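Local atomic coordinates of enoyl-[acyl-carrier-protein] reductase [FMN] (Thermotoga maritima, PDB entry 5GVH), a protein that probably catalyses the NADH-dependent reduction of enoyl-[acyl-carrier-protein] substrates in bacterial fatty-acid synthesis, working through a bound flavin mononucleotide. Residues R4-D9 and G186-Q191; D134-E139 and V163-I168; A215-T220 and A281-E286; R232-P237 and F275-S280. All coordinates share one frame; numbering follows the deposited sequence.

Interaction 1: residues R4-D9 and G186-Q191. With FMN (flavin mononucleotide), chain C.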
# COMPACT_ATOMS: atom_id res chain seq x y z
N ARG A 4 -16.64 8.80 -16.32
CA ARG A 4 -15.90 8.82 -17.58
C ARG A 4 -14.55 9.49 -17.39
O ARG A 4 -14.47 10.56 -16.77
CB ARG A 4 -16.72 9.55 -18.66
CG ARG A 4 -15.89 10.04 -19.82
CD ARG A 4 -16.63 11.05 -20.66
NE ARG A 4 -15.70 11.87 -21.43
CZ ARG A 4 -16.03 12.53 -22.54
NH1 ARG A 4 -17.26 12.48 -23.01
NH2 ARG A 4 -15.11 13.25 -23.16
N THR A 5 -13.49 8.88 -17.93
CA THR A 5 -12.12 9.37 -17.75
C THR A 5 -11.35 9.37 -19.06
O THR A 5 -11.90 9.00 -20.11
CB THR A 5 -11.36 8.52 -16.73
OG1 THR A 5 -11.10 7.23 -17.31
CG2 THR A 5 -12.18 8.33 -15.46
N ARG A 6 -10.06 9.74 -19.02
CA ARG A 6 -9.24 9.58 -20.21
C ARG A 6 -9.12 8.11 -20.59
O ARG A 6 -8.97 7.79 -21.77
CB ARG A 6 -7.85 10.19 -20.00
CG ARG A 6 -7.82 11.73 -20.02
CD ARG A 6 -6.58 12.26 -19.31
NE ARG A 6 -5.34 12.05 -20.06
CZ ARG A 6 -4.13 11.88 -19.51
NH1 ARG A 6 -3.98 11.84 -18.19
NH2 ARG A 6 -3.07 11.72 -20.28
N VAL A 7 -9.23 7.21 -19.62
CA VAL A 7 -9.14 5.78 -19.90
C VAL A 7 -10.41 5.29 -20.60
O VAL A 7 -10.36 4.44 -21.49
CB VAL A 7 -8.87 4.99 -18.61
CG1 VAL A 7 -8.69 3.51 -18.92
CG2 VAL A 7 -7.65 5.56 -17.87
N THR A 8 -11.57 5.81 -20.20
CA THR A 8 -12.81 5.42 -20.87
C THR A 8 -12.81 5.86 -22.33
O THR A 8 -13.31 5.13 -23.19
CB THR A 8 -14.03 5.98 -20.13
OG1 THR A 8 -13.87 7.39 -19.93
CG2 THR A 8 -14.20 5.29 -18.79
N ASP A 9 -12.26 7.04 -22.62
CA ASP A 9 -12.13 7.51 -23.99
C ASP A 9 -11.08 6.71 -24.76
O ASP A 9 -11.27 6.40 -25.94
CB ASP A 9 -11.76 8.99 -24.01
CG ASP A 9 -12.79 9.85 -23.31
OD1 ASP A 9 -12.41 10.93 -22.79
OD2 ASP A 9 -13.97 9.44 -23.29
N GLY A 186 -4.37 9.87 -8.10
CA GLY A 186 -4.01 10.33 -9.42
C GLY A 186 -4.37 9.39 -10.55
O GLY A 186 -4.15 9.74 -11.71
N ALA A 187 -4.91 8.20 -10.27
CA ALA A 187 -5.27 7.26 -11.33
C ALA A 187 -6.54 7.72 -12.02
O ALA A 187 -7.29 8.56 -11.52
CB ALA A 187 -5.46 5.85 -10.77
N GLU A 188 -6.78 7.15 -13.20
CA GLU A 188 -7.97 7.42 -14.00
C GLU A 188 -8.70 6.15 -14.39
O GLU A 188 -9.59 6.20 -15.25
CB GLU A 188 -7.60 8.23 -15.24
CG GLU A 188 -6.80 9.48 -14.90
CD GLU A 188 -6.49 10.31 -16.11
OE1 GLU A 188 -7.43 10.72 -16.82
OE2 GLU A 188 -5.28 10.53 -16.36
N ALA A 189 -8.34 5.02 -13.78
CA ALA A 189 -9.05 3.75 -13.91
C ALA A 189 -8.43 2.81 -12.89
O ALA A 189 -7.39 3.12 -12.29
CB ALA A 189 -8.95 3.17 -15.33
N VAL A 190 -9.06 1.64 -12.69
CA VAL A 190 -8.55 0.61 -11.80
C VAL A 190 -8.54 -0.74 -12.50
O VAL A 190 -9.34 -1.00 -13.41
CB VAL A 190 -9.36 0.52 -10.48
CG1 VAL A 190 -9.24 1.84 -9.68
CG2 VAL A 190 -10.81 0.13 -10.74
N GLN A 191 -7.60 -1.59 -12.10
CA GLN A 191 -7.50 -2.96 -12.56
C GLN A 191 -7.57 -3.90 -11.35
O GLN A 191 -6.87 -3.70 -10.35
CB GLN A 191 -6.20 -3.18 -13.34
CG GLN A 191 -5.78 -4.64 -13.48
CD GLN A 191 -4.53 -4.83 -14.33
OE1 GLN A 191 -4.57 -4.65 -15.54
NE2 GLN A 191 -3.41 -5.20 -13.70
N1 FMN C . -0.45 -10.15 -14.08
C2 FMN C . 0.25 -10.26 -15.27
O2 FMN C . 0.78 -9.28 -15.81
N3 FMN C . 0.37 -11.48 -15.88
C4 FMN C . -0.20 -12.60 -15.32
O4 FMN C . -0.06 -13.68 -15.89
C4A FMN C . -0.90 -12.50 -14.13
N5 FMN C . -1.47 -13.63 -13.57
C5A FMN C . -2.19 -13.53 -12.39
C6 FMN C . -2.77 -14.67 -11.85
C7 FMN C . -3.49 -14.60 -10.67
C7M FMN C . -4.10 -15.85 -10.11
C8 FMN C . -3.64 -13.37 -10.02
C8M FMN C . -4.41 -13.28 -8.74
C9 FMN C . -3.06 -12.22 -10.56
C9A FMN C . -2.33 -12.29 -11.75
N10 FMN C . -1.74 -11.16 -12.32
C10 FMN C . -1.03 -11.26 -13.50
C1' FMN C . -1.90 -9.82 -11.64
C2' FMN C . -3.22 -9.19 -12.07
O2' FMN C . -3.17 -8.87 -13.44
C3' FMN C . -3.52 -7.90 -11.31
O3' FMN C . -2.61 -6.91 -11.75
C4' FMN C . -3.47 -8.08 -9.80
O4' FMN C . -4.29 -9.18 -9.47
C5' FMN C . -4.03 -6.87 -9.06
O5' FMN C . -4.08 -7.14 -7.67
P FMN C . -5.43 -7.59 -6.89
O1P FMN C . -5.33 -7.08 -5.46
O2P FMN C . -6.67 -7.05 -7.55
O3P FMN C . -5.47 -9.10 -6.83
O HOH W 1 -9.95 11.63 -16.59

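Interaction 2: residues D134-E139 and V163-I168. With FMN (flavin mononucleotide), chain C.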
# COMPACT_ATOMS: atom_id res chain seq x y z
N ASP A 134 0.37 3.79 -24.44
CA ASP A 134 -0.84 4.62 -24.44
C ASP A 134 -1.34 4.90 -23.03
O ASP A 134 -1.97 5.93 -22.78
CB ASP A 134 -1.96 3.93 -25.23
CG ASP A 134 -1.54 3.55 -26.62
OD1 ASP A 134 -1.13 2.38 -26.81
OD2 ASP A 134 -1.62 4.42 -27.50
N ALA A 135 -1.12 3.95 -22.13
CA ALA A 135 -1.38 4.12 -20.71
C ALA A 135 -0.38 3.25 -19.96
O ALA A 135 0.47 2.58 -20.56
CB ALA A 135 -2.82 3.74 -20.36
N VAL A 136 -0.50 3.24 -18.64
CA VAL A 136 0.39 2.49 -17.76
C VAL A 136 -0.44 1.94 -16.61
O VAL A 136 -1.24 2.67 -16.00
CB VAL A 136 1.53 3.38 -17.24
CG1 VAL A 136 2.09 2.81 -15.99
CG2 VAL A 136 2.62 3.51 -18.28
N ILE A 137 -0.26 0.66 -16.30
CA ILE A 137 -0.83 0.04 -15.11
C ILE A 137 0.23 0.08 -14.02
O ILE A 137 1.25 -0.61 -14.11
CB ILE A 137 -1.29 -1.39 -15.39
CG1 ILE A 137 -2.49 -1.38 -16.33
CG2 ILE A 137 -1.63 -2.11 -14.08
CD1 ILE A 137 -2.66 -2.69 -17.07
N ALA A 138 -0.01 0.88 -12.97
CA ALA A 138 0.88 0.95 -11.81
C ALA A 138 0.39 -0.05 -10.77
O ALA A 138 -0.67 0.17 -10.15
CB ALA A 138 0.93 2.36 -11.23
N GLU A 139 1.14 -1.12 -10.56
CA GLU A 139 0.70 -2.24 -9.74
C GLU A 139 1.50 -2.29 -8.44
O GLU A 139 2.71 -2.58 -8.45
CB GLU A 139 0.85 -3.57 -10.48
CG GLU A 139 0.25 -4.70 -9.67
CD GLU A 139 0.68 -6.07 -10.14
OE1 GLU A 139 1.82 -6.47 -9.82
OE2 GLU A 139 -0.13 -6.75 -10.79
N VAL A 163 4.28 10.89 -15.26
CA VAL A 163 3.90 10.68 -16.66
C VAL A 163 2.64 11.48 -16.96
O VAL A 163 1.85 11.81 -16.07
CB VAL A 163 3.68 9.19 -17.00
CG1 VAL A 163 4.95 8.39 -16.79
CG2 VAL A 163 2.52 8.61 -16.19
N ASN A 164 2.46 11.79 -18.24
CA ASN A 164 1.26 12.47 -18.69
C ASN A 164 0.21 11.53 -19.28
O ASN A 164 -0.95 11.94 -19.41
CB ASN A 164 1.61 13.56 -19.72
CG ASN A 164 2.18 14.82 -19.04
OD1 ASN A 164 1.53 15.87 -19.02
ND2 ASN A 164 3.38 14.71 -18.48
N ILE A 165 0.57 10.30 -19.61
CA ILE A 165 -0.41 9.34 -20.12
C ILE A 165 -1.24 8.84 -18.94
O ILE A 165 -0.78 8.92 -17.79
CB ILE A 165 0.25 8.17 -20.87
CG1 ILE A 165 1.20 7.40 -19.95
CG2 ILE A 165 0.98 8.67 -22.12
CD1 ILE A 165 1.87 6.22 -20.65
N PRO A 166 -2.44 8.31 -19.16
CA PRO A 166 -3.27 7.87 -18.04
C PRO A 166 -2.62 6.73 -17.25
O PRO A 166 -2.01 5.83 -17.82
CB PRO A 166 -4.57 7.40 -18.71
CG PRO A 166 -4.60 8.15 -20.02
CD PRO A 166 -3.17 8.23 -20.44
N VAL A 167 -2.79 6.79 -15.93
CA VAL A 167 -2.30 5.77 -15.00
C VAL A 167 -3.49 4.94 -14.52
O VAL A 167 -4.56 5.48 -14.22
CB VAL A 167 -1.56 6.41 -13.81
CG1 VAL A 167 -1.12 5.34 -12.80
CG2 VAL A 167 -0.37 7.23 -14.30
N ILE A 168 -3.29 3.63 -14.46
CA ILE A 168 -4.33 2.69 -14.02
C ILE A 168 -3.83 1.99 -12.77
O ILE A 168 -2.84 1.24 -12.81
CB ILE A 168 -4.68 1.67 -15.13
CG1 ILE A 168 -5.07 2.40 -16.41
CG2 ILE A 168 -5.81 0.75 -14.69
CD1 ILE A 168 -5.35 1.46 -17.58
N1 FMN C . -0.45 -10.15 -14.08
C2 FMN C . 0.25 -10.26 -15.27
O2 FMN C . 0.78 -9.28 -15.81
N3 FMN C . 0.37 -11.48 -15.88
C4 FMN C . -0.20 -12.60 -15.32
O4 FMN C . -0.06 -13.68 -15.89
C4A FMN C . -0.90 -12.50 -14.13
N5 FMN C . -1.47 -13.63 -13.57
C5A FMN C . -2.19 -13.53 -12.39
C6 FMN C . -2.77 -14.67 -11.85
C7 FMN C . -3.49 -14.60 -10.67
C7M FMN C . -4.10 -15.85 -10.11
C8 FMN C . -3.64 -13.37 -10.02
C8M FMN C . -4.41 -13.28 -8.74
C9 FMN C . -3.06 -12.22 -10.56
C9A FMN C . -2.33 -12.29 -11.75
N10 FMN C . -1.74 -11.16 -12.32
C10 FMN C . -1.03 -11.26 -13.50
C1' FMN C . -1.90 -9.82 -11.64
C2' FMN C . -3.22 -9.19 -12.07
O2' FMN C . -3.17 -8.87 -13.44
C3' FMN C . -3.52 -7.90 -11.31
O3' FMN C . -2.61 -6.91 -11.75
C4' FMN C . -3.47 -8.08 -9.80
O4' FMN C . -4.29 -9.18 -9.47
C5' FMN C . -4.03 -6.87 -9.06
O5' FMN C . -4.08 -7.14 -7.67
P FMN C . -5.43 -7.59 -6.89
O1P FMN C . -5.33 -7.08 -5.46
O2P FMN C . -6.67 -7.05 -7.55
O3P FMN C . -5.47 -9.10 -6.83

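Interaction 3: residues A215-T220 and A281-E286. With NA (sodium ion), chain B.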
# COMPACT_ATOMS: atom_id res chain seq x y z
N ALA A 215 -10.18 -15.80 3.21
CA ALA A 215 -8.85 -15.27 3.48
C ALA A 215 -8.97 -13.88 4.08
O ALA A 215 -9.81 -13.07 3.67
CB ALA A 215 -7.99 -15.23 2.22
N SER A 216 -8.16 -13.61 5.10
CA SER A 216 -8.06 -12.28 5.67
C SER A 216 -7.02 -11.48 4.89
O SER A 216 -6.39 -11.97 3.96
CB SER A 216 -7.69 -12.36 7.14
OG SER A 216 -6.40 -12.92 7.26
N ILE A 217 -6.83 -10.22 5.29
CA ILE A 217 -5.78 -9.41 4.68
C ILE A 217 -4.38 -9.84 5.10
O ILE A 217 -3.41 -9.39 4.49
CB ILE A 217 -6.02 -7.93 5.01
CG1 ILE A 217 -5.94 -7.70 6.53
CG2 ILE A 217 -7.38 -7.53 4.49
CD1 ILE A 217 -6.28 -6.28 6.93
N ARG A 218 -4.26 -10.71 6.10
CA ARG A 218 -2.97 -11.27 6.52
C ARG A 218 -2.65 -12.62 5.90
O ARG A 218 -1.53 -13.11 6.08
CB ARG A 218 -2.93 -11.42 8.05
CG ARG A 218 -2.70 -10.13 8.78
CD ARG A 218 -2.72 -10.35 10.27
NE ARG A 218 -4.06 -10.53 10.80
CZ ARG A 218 -4.33 -10.71 12.09
NH1 ARG A 218 -3.34 -10.73 12.98
NH2 ARG A 218 -5.58 -10.85 12.50
N ASP A 219 -3.59 -13.22 5.17
CA ASP A 219 -3.48 -14.60 4.71
C ASP A 219 -2.74 -14.72 3.37
O ASP A 219 -3.08 -15.60 2.56
CB ASP A 219 -4.86 -15.25 4.61
CG ASP A 219 -5.47 -15.57 5.97
OD1 ASP A 219 -4.72 -15.94 6.90
OD2 ASP A 219 -6.71 -15.46 6.11
N THR A 220 -1.76 -13.86 3.11
CA THR A 220 -0.91 -14.02 1.94
C THR A 220 0.55 -13.93 2.36
O THR A 220 0.87 -13.41 3.43
CB THR A 220 -1.21 -12.97 0.84
OG1 THR A 220 -0.49 -11.77 1.11
CG2 THR A 220 -2.70 -12.68 0.75
N ALA A 281 -7.86 -9.96 -0.92
CA ALA A 281 -8.71 -11.11 -0.64
C ALA A 281 -9.48 -10.93 0.66
O ALA A 281 -10.65 -11.33 0.74
CB ALA A 281 -7.88 -12.39 -0.59
N GLY A 282 -8.85 -10.32 1.67
CA GLY A 282 -9.53 -10.01 2.92
C GLY A 282 -10.57 -8.91 2.82
O GLY A 282 -11.23 -8.63 3.82
N LEU A 283 -10.71 -8.27 1.67
CA LEU A 283 -11.81 -7.36 1.42
C LEU A 283 -12.97 -8.04 0.69
O LEU A 283 -14.00 -7.40 0.46
CB LEU A 283 -11.33 -6.15 0.61
CG LEU A 283 -9.98 -5.54 1.00
CD1 LEU A 283 -9.60 -4.48 -0.01
CD2 LEU A 283 -9.99 -4.95 2.43
N ILE A 284 -12.83 -9.31 0.34
CA ILE A 284 -13.82 -10.03 -0.45
C ILE A 284 -14.49 -11.07 0.45
O ILE A 284 -13.82 -11.90 1.08
CB ILE A 284 -13.17 -10.68 -1.69
CG1 ILE A 284 -12.78 -9.59 -2.69
CG2 ILE A 284 -14.11 -11.69 -2.33
CD1 ILE A 284 -11.57 -9.94 -3.52
N ASP A 285 -15.83 -11.02 0.50
CA ASP A 285 -16.61 -11.82 1.43
C ASP A 285 -17.64 -12.72 0.76
O ASP A 285 -18.15 -13.63 1.43
CB ASP A 285 -17.32 -10.92 2.44
CG ASP A 285 -16.36 -10.28 3.40
OD1 ASP A 285 -15.55 -11.03 3.98
OD2 ASP A 285 -16.40 -9.04 3.58
N GLU A 286 -17.97 -12.49 -0.51
CA GLU A 286 -18.94 -13.34 -1.19
C GLU A 286 -18.59 -13.41 -2.66
O GLU A 286 -17.83 -12.58 -3.18
CB GLU A 286 -20.37 -12.81 -0.99
CG GLU A 286 -20.66 -11.52 -1.76
CD GLU A 286 -20.74 -10.27 -0.88
OE1 GLU A 286 -21.17 -9.22 -1.40
OE2 GLU A 286 -20.36 -10.34 0.32
NA NA B . -11.71 -13.01 2.17
O HOH W 2 -12.85 -11.26 3.63

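Interaction 4: residues R232-P237 and F275-S280. With FMN (flavin mononucleotide), chain C.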
# COMPACT_ATOMS: atom_id res chain seq x y z
N ARG A 232 2.94 -13.14 -4.89
CA ARG A 232 2.11 -13.16 -3.69
C ARG A 232 1.05 -14.25 -3.83
O ARG A 232 0.25 -14.24 -4.78
CB ARG A 232 1.45 -11.81 -3.44
CG ARG A 232 0.62 -11.76 -2.17
CD ARG A 232 0.04 -10.36 -1.86
NE ARG A 232 1.08 -9.33 -1.79
CZ ARG A 232 1.92 -9.20 -0.76
NH1 ARG A 232 1.86 -10.04 0.27
NH2 ARG A 232 2.83 -8.24 -0.78
N VAL A 233 1.05 -15.20 -2.89
CA VAL A 233 0.14 -16.33 -2.94
C VAL A 233 -0.56 -16.46 -1.60
O VAL A 233 -0.22 -15.79 -0.62
CB VAL A 233 0.86 -17.65 -3.30
CG1 VAL A 233 1.56 -17.53 -4.66
CG2 VAL A 233 1.84 -18.04 -2.21
N LEU A 234 -1.57 -17.33 -1.58
CA LEU A 234 -2.30 -17.58 -0.35
C LEU A 234 -1.39 -18.27 0.66
O LEU A 234 -0.63 -19.17 0.31
CB LEU A 234 -3.53 -18.43 -0.63
CG LEU A 234 -4.53 -18.50 0.51
CD1 LEU A 234 -5.29 -17.18 0.60
CD2 LEU A 234 -5.47 -19.67 0.30
N ARG A 235 -1.46 -17.81 1.90
CA ARG A 235 -0.64 -18.34 2.98
C ARG A 235 -0.99 -19.79 3.22
O ARG A 235 -2.05 -20.10 3.78
CB ARG A 235 -0.81 -17.51 4.26
CG ARG A 235 0.20 -17.82 5.32
CD ARG A 235 -0.05 -17.00 6.56
NE ARG A 235 1.19 -16.43 7.05
CZ ARG A 235 1.54 -15.16 6.91
NH1 ARG A 235 0.71 -14.31 6.31
NH2 ARG A 235 2.70 -14.73 7.39
N THR A 236 -0.12 -20.69 2.81
CA THR A 236 -0.44 -22.11 2.84
C THR A 236 0.83 -22.86 3.22
O THR A 236 1.94 -22.35 3.02
CB THR A 236 -0.99 -22.57 1.48
OG1 THR A 236 -2.03 -23.54 1.68
CG2 THR A 236 0.10 -23.17 0.60
N PRO A 237 0.69 -24.05 3.81
CA PRO A 237 1.90 -24.83 4.16
C PRO A 237 2.82 -25.06 2.97
O PRO A 237 4.05 -24.93 3.10
CB PRO A 237 1.31 -26.15 4.70
CG PRO A 237 -0.03 -25.78 5.23
CD PRO A 237 -0.54 -24.65 4.36
N PHE A 275 -1.72 -20.44 -5.09
CA PHE A 275 -2.95 -19.67 -5.10
C PHE A 275 -2.58 -18.19 -5.07
O PHE A 275 -2.56 -17.53 -4.03
CB PHE A 275 -3.85 -20.09 -3.94
CG PHE A 275 -4.44 -21.44 -4.14
CD1 PHE A 275 -3.65 -22.57 -4.01
CD2 PHE A 275 -5.76 -21.59 -4.49
CE1 PHE A 275 -4.18 -23.81 -4.22
CE2 PHE A 275 -6.30 -22.84 -4.72
CZ PHE A 275 -5.52 -23.95 -4.57
N MET A 276 -2.22 -17.69 -6.26
CA MET A 276 -1.90 -16.28 -6.40
C MET A 276 -3.12 -15.45 -6.05
O MET A 276 -4.18 -15.61 -6.65
CB MET A 276 -1.41 -15.97 -7.81
CG MET A 276 0.00 -16.50 -8.12
SD MET A 276 0.51 -16.06 -9.79
CE MET A 276 2.19 -16.69 -9.79
N VAL A 277 -2.96 -14.59 -5.04
CA VAL A 277 -4.00 -13.69 -4.55
C VAL A 277 -3.32 -12.45 -3.99
O VAL A 277 -2.20 -12.50 -3.49
CB VAL A 277 -4.89 -14.32 -3.46
CG1 VAL A 277 -5.86 -15.33 -4.04
CG2 VAL A 277 -4.03 -14.95 -2.38
N GLY A 278 -4.02 -11.33 -4.08
CA GLY A 278 -3.58 -10.12 -3.42
C GLY A 278 -4.13 -10.02 -2.02
O GLY A 278 -5.02 -10.78 -1.62
N GLN A 279 -3.58 -9.07 -1.25
CA GLN A 279 -4.11 -8.76 0.07
C GLN A 279 -5.57 -8.33 0.00
O GLN A 279 -6.28 -8.42 1.02
CB GLN A 279 -3.28 -7.66 0.72
CG GLN A 279 -1.83 -8.03 0.88
CD GLN A 279 -1.06 -7.09 1.77
OE1 GLN A 279 -1.45 -5.94 1.95
NE2 GLN A 279 0.03 -7.58 2.36
N SER A 280 -6.05 -7.87 -1.16
CA SER A 280 -7.46 -7.56 -1.34
C SER A 280 -8.38 -8.73 -1.02
O SER A 280 -9.58 -8.51 -0.84
CB SER A 280 -7.73 -7.09 -2.77
OG SER A 280 -7.29 -8.06 -3.72
N1 FMN C . -0.45 -10.15 -14.08
C2 FMN C . 0.25 -10.26 -15.27
O2 FMN C . 0.78 -9.28 -15.81
N3 FMN C . 0.37 -11.48 -15.88
C4 FMN C . -0.20 -12.60 -15.32
O4 FMN C . -0.06 -13.68 -15.89
C4A FMN C . -0.90 -12.50 -14.13
N5 FMN C . -1.47 -13.63 -13.57
C5A FMN C . -2.19 -13.53 -12.39
C6 FMN C . -2.77 -14.67 -11.85
C7 FMN C . -3.49 -14.60 -10.67
C7M FMN C . -4.10 -15.85 -10.11
C8 FMN C . -3.64 -13.37 -10.02
C8M FMN C . -4.41 -13.28 -8.74
C9 FMN C . -3.06 -12.22 -10.56
C9A FMN C . -2.33 -12.29 -11.75
N10 FMN C . -1.74 -11.16 -12.32
C10 FMN C . -1.03 -11.26 -13.50
C1' FMN C . -1.90 -9.82 -11.64
C2' FMN C . -3.22 -9.19 -12.07
O2' FMN C . -3.17 -8.87 -13.44
C3' FMN C . -3.52 -7.90 -11.31
O3' FMN C . -2.61 -6.91 -11.75
C4' FMN C . -3.47 -8.08 -9.80
O4' FMN C . -4.29 -9.18 -9.47
C5' FMN C . -4.03 -6.87 -9.06
O5' FMN C . -4.08 -7.14 -7.67
P FMN C . -5.43 -7.59 -6.89
O1P FMN C . -5.33 -7.08 -5.46
O2P FMN C . -6.67 -7.05 -7.55
O3P FMN C . -5.47 -9.10 -6.83
O HOH W 3 -0.48 -20.68 -2.38

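Interaction 1: residues R4-D9 and G186-Q191
The N-terminal cap of helix 6-10, a capping box formed by Thr5 and Thr8, rests on Glu188 and Ala189 just ahead of strand 190-192. Thr5 OG1 donates to Glu188 O at 2.8 Å, lying in the carbonyl plane with a C=O...donor angle of 158°. Thr5 OG1 itself accepts from Val7 N at 3.0 Å and, at longer range, from Thr8 N. With chi1 at 70° the hydroxyl lies between the backbone N and the carbonyl carbon, where it meets both the helix amides and Glu188 O. In return Thr5 N donates to Thr8 OG1, closing the box. A valine in place of Thr5 would probably leave the Val7 and Thr8 amides without their cap and the Glu188 carbonyl without its hydroxyl donor. Val7 spreads its two methyls along residues 188-189: CG1 packs on Ala189 CB at 3.6 Å, while CG2 lies 3.7 Å from Glu188 CB. Further out, Arg6 NH1 pairs with Glu188 OE2 in a salt bridge with a weak, bent hydrogen bond, the two planes being 35° apart; Arg6 NH2 turns to Asn164 O. Water 1 accepts from Arg6 N at 3.1 Å and donates to Glu188 OE1 at 2.7 Å. At the far end, Gln191 NE2 gives FMN O3' a weak hydrogen bond of 2.7 Å. Thr5 also leans on Phe183 of helix 176-184 and on Tyr311 of the second subunit, Val7 reaches Ile168 of strand 167-170, and strand 190-192 runs between strands 167-170 and 17-19.

Interaction 2: residues D134-E139 and V163-I168
Val136 and Ile137 lie beside Val167 and Ile168 as parallel strand neighbours, joined by three backbone hydrogen bonds. Val136 N donates to Pro166 O at 3.1 Å, Ile168 N to Val136 O at 2.7 Å, and Ala138 N to Ile168 O at 2.9 Å. CA-H...O contacts from Val167 to Val136 O and from Ile137 to Ile168 O supplement them. Apolar side chains meet on both faces. On one, Val136 CG2 meets Ile165 CD1 at 3.7 Å, the side chains crossing at about a right angle, and Ala138 CB touches Val167 CG1 at 3.9 Å; helices 122-131 and 152-162 cover this face. On the other, Ile137 CG1 packs against Ile168 CB at 3.9 Å. Beyond the strand pairing, at the C-terminal end of strand 136-139, Glu139 reaches the cofactor: extended, its CG anti to the backbone N (chi1 -174°), Glu139 accepts from FMN O3' through OE2 at 2.7 Å. A leucine in place of Glu139 would probably leave this ribityl hydroxyl without its carboxylate acceptor. Two adjacent parallel strands connected through helix 152-162 form a beta-alpha-beta crossover, the repeating unit of the TIM barrel, with the cofactor bound, as in other such barrels, at the C-terminal ends of the strands.

Interaction 3: residues A215-T220 and A281-E286
Gly282 CA packs against the peptide joining Ser216 to Ile217, and here the two segments are at their tightest: Gly282 CA makes a CA-H...O contact with Ala215 O at 3.2 Å, and Ile217 CG2 lies 3.6 Å from Gly282 CA. A side chain at Gly282 would point straight into Ile217 N, so the closeness depends on its absence. Beside it the Ala215 and Ala281 methyls meet with their CB atoms 4.0 Å apart. The carbonyls of the same two residues turn to a sodium ion, which lies 2.4 Å from Ala215 O and 2.4 Å from Ala281 O. With Ile284 O at 2.6 Å from the sodium, water 2, and the carbonyls of Ile212 and Val213 at the end of helix 206-213, this makes a six-ligand cation site built from main-chain oxygens and one water. The sodium draws together carbonyl dipoles that would otherwise probably repel. The looser side is that of water 2, which also donates to OD1 of the exposed Asp285, at 2.7 Å, and weakly to Gly282 O. Elsewhere the contact is wider, with Ile217 CG2 4.2 Å from Leu283 CD2, and it is bordered by the second subunit, whose Val154 and Lys158 pack on Ile217 and Leu283 respectively.

Interaction 4: residues R232-P237 and F275-S280
Arg232 runs alongside the backbone of Val277, Gly278 and Gln279. Arg232 CB lies 3.7 Å from Val277 O. CG, anti to the backbone N (chi1 -177°), comes closer, with Arg232 CG to Val277 O at 3.2 Å, and CD stays near it while brushing Gly278 CA. There the chain bends (chi3 -56°), taking NE past Gln279 CG and setting the guanidinium beside the Gln279 amide. Gln279 NE2 stands over one guanidinium face, toward its rim and 3.7 Å from Arg232 NH1, with the planes 58° apart. Both groups have hydrogen bonds elsewhere, among them Arg232 NH1 to Thr220 OG1, Arg232 NH2 to Met141 O, and the Gln279 amide to Glu149 O and Thr151 N of the second subunit. At the other end of the arginine the backbones form a single bridge, Val277 N donating to Arg232 O at 3.2 Å and Leu234 N to Phe275 O at 2.7 Å. Leu234 CB fits against Phe275 CB at 3.7 Å and also meets Val277 CG2. Water 3 links Leu234 O to Phe275 N. The flavin lies along the 275-280 loop: Met276 CB touches FMN C7M at 3.5 Å, and Ser280 OG donates to FMN O1P at 2.8 Å. Between them Gly278 passes the phosphate, where a side chain would collide with FMN O1P. The buried Arg232 NH1 and NH2 are met by a hydroxyl and a carbonyl oxygen, which probably eases burial of the charge, while the loop presents a methionine to the ring and a hydroxyl to the phosphate.

In the fold
The four contacts form two pairs; interactions 1 and 2 lie on the opposite side of the chain's centre from interaction 4. Interactions 1 and 2 have centres 9 Å apart and share the barrel sheet, strands 190-192 and 167-170 being neighbours; Glu188 N lies 3.0 Å from Val167 O. From strands on either side of 167-170, Gln191 (by a weak bond) and Glu139 converge on the same ribityl hydroxyl, O3'. Interactions 3 and 4, also with centres 9 Å apart, follow each other directly through 275-286, so the loop that contacts the flavin and its phosphate runs straight on to the sodium site; Asp219 O lies 2.8 Å from Arg235 N. Centres in different pairs are about 26 to 27 Å apart.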